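Local structure of uncharacterized protein (Legionella pneumophila subsp. pneumophila, 5L0L) at residues 191-194 with 198-201. The protein is of unknown function but contains a HIT-related domain and is probably part of a longer membrane protein. Sequence-based numbering, arbitrary orientation.
Sequences AEYV and EFTE
Phe-199 lays one face of its ring against the last part of 191-194, at Val-194: CA of Val-194 stands 4.0 Å from the Phe-199 ring centroid and 20° off the ring normal, which identifies a CH-pi contact. On the same residue, Val-194 CG2 reaches Phe-199 CE1 at 4.1 Å, the two side chains running alongside each other in one direction. Tyr-193 meets the Phe-199 ring from a different quarter. Its CE2 lies in the plane of that ring, at its edge, and also packs 3.9 Å from Phe-199 CB. With CG anti to the backbone N (chi1 -171°), the Tyr-193 ring is carried toward 198-201, bringing OH to 3.7 Å from Glu-198 CB.

The side-chain packing is apolar, but carbonyl oxygens also lie against Phe-199: Tyr-193 O is 3.2 Å from its CB and Val-194 O 3.3 Å from its CD2. A polar tie comes from the turn, where Ser-196 OG hydrogen-bonds both to Tyr-193 O and to Phe-199 N. Farther out, Leu-85 of helix 73-92 touches both Tyr-193 and Phe-199, while Val-73 of the second subunit packs on Tyr-193. About 20 Å from the chain centre, two successive helices, 176-194 and 197-203, are thus joined by a short turn and packed through Tyr-193, Val-194 and Phe-199, just before strand 207-211 joins the antiparallel sheet.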
loop_
_atom_site.group_PDB
_atom_site.type_symbol
_atom_site.label_atom_id
_atom_site.label_comp_id
_atom_site.label_asym_id
_atom_site.label_seq_id
_atom_site.Cartn_x
_atom_site.Cartn_y
_atom_site.Cartn_z
ATOM N N ALA A 191 -19.077 -11.187 -0.770
ATOM C CA ALA A 191 -19.850 -12.276 -0.153
ATOM C C ALA A 191 -19.555 -13.589 -0.875
ATOM O O ALA A 191 -19.383 -14.626 -0.210
ATOM C CB ALA A 191 -21.336 -11.969 -0.135
ATOM N N GLU A 192 -19.455 -13.550 -2.205
ATOM C CA GLU A 192 -19.087 -14.755 -2.969
ATOM C C GLU A 192 -17.700 -15.250 -2.587
ATOM O O GLU A 192 -17.465 -16.457 -2.402
ATOM C CB GLU A 192 -19.150 -14.502 -4.468
ATOM C CG GLU A 192 -20.578 -14.412 -4.982
ATOM C CD GLU A 192 -20.721 -13.873 -6.386
ATOM O OE1 GLU A 192 -19.770 -13.331 -6.963
ATOM O OE2 GLU A 192 -21.834 -13.966 -6.936
ATOM N N TYR A 193 -16.778 -14.310 -2.503
ATOM C CA TYR A 193 -15.386 -14.665 -2.214
ATOM C C TYR A 193 -15.254 -15.332 -0.858
ATOM O O TYR A 193 -14.495 -16.311 -0.707
ATOM C CB TYR A 193 -14.427 -13.463 -2.319
ATOM C CG TYR A 193 -12.989 -13.940 -2.232
ATOM C CD1 TYR A 193 -12.408 -14.649 -3.289
ATOM C CD2 TYR A 193 -12.254 -13.795 -1.065
ATOM C CE1 TYR A 193 -11.109 -15.137 -3.207
ATOM C CE2 TYR A 193 -10.961 -14.282 -0.973
ATOM C CZ TYR A 193 -10.385 -14.939 -2.034
ATOM O OH TYR A 193 -9.083 -15.434 -1.929
ATOM N N VAL A 194 -15.962 -14.814 0.126
ATOM C CA VAL A 194 -15.916 -15.365 1.488
ATOM C C VAL A 194 -16.407 -16.835 1.566
ATOM O O VAL A 194 -15.994 -17.564 2.480
ATOM C CB VAL A 194 -16.744 -14.472 2.427
ATOM C CG1 VAL A 194 -17.111 -15.161 3.725
ATOM C CG2 VAL A 194 -16.012 -13.186 2.702
ATOM N N GLU A 198 -10.642 -20.819 -1.652
ATOM C CA GLU A 198 -9.448 -19.975 -1.534
ATOM C C GLU A 198 -9.479 -19.135 -0.274
ATOM O O GLU A 198 -8.457 -19.007 0.393
ATOM C CB GLU A 198 -9.238 -19.048 -2.731
ATOM C CG GLU A 198 -8.815 -19.720 -4.030
ATOM C CD GLU A 198 -9.964 -20.343 -4.815
ATOM O OE1 GLU A 198 -9.658 -21.094 -5.774
ATOM O OE2 GLU A 198 -11.161 -20.125 -4.471
ATOM N N PHE A 199 -10.645 -18.543 0.034
ATOM C CA PHE A 199 -10.813 -17.759 1.265
ATOM C C PHE A 199 -10.562 -18.628 2.505
ATOM O O PHE A 199 -9.809 -18.251 3.402
ATOM C CB PHE A 199 -12.222 -17.161 1.370
ATOM C CG PHE A 199 -12.448 -16.396 2.647
ATOM C CD1 PHE A 199 -12.086 -15.058 2.745
ATOM C CD2 PHE A 199 -12.998 -17.015 3.764
ATOM C CE1 PHE A 199 -12.282 -14.349 3.923
ATOM C CE2 PHE A 199 -13.193 -16.311 4.945
ATOM C CZ PHE A 199 -12.834 -14.974 5.027
ATOM N N THR A 200 -11.213 -19.776 2.556
ATOM C CA THR A 200 -11.082 -20.671 3.707
ATOM C C THR A 200 -9.622 -21.101 3.886
ATOM O O THR A 200 -9.079 -21.001 4.975
ATOM C CB THR A 200 -11.992 -21.893 3.561
ATOM O OG1 THR A 200 -13.346 -21.460 3.583
ATOM C CG2 THR A 200 -11.793 -22.886 4.704
ATOM N N GLU A 201 -8.973 -21.512 2.809
ATOM C CA GLU A 201 -7.582 -21.982 2.918
ATOM C C GLU A 201 -6.604 -20.911 3.321
ATOM O O GLU A 201 -5.658 -21.195 4.052
ATOM C CB GLU A 201 -7.139 -22.672 1.633
ATOM C CG GLU A 201 -7.918 -23.970 1.451
ATOM C CD GLU A 201 -7.507 -24.794 0.248
ATOM O OE1 GLU A 201 -6.274 -24.969 0.034
ATOM O OE2 GLU A 201 -8.438 -25.295 -0.452
#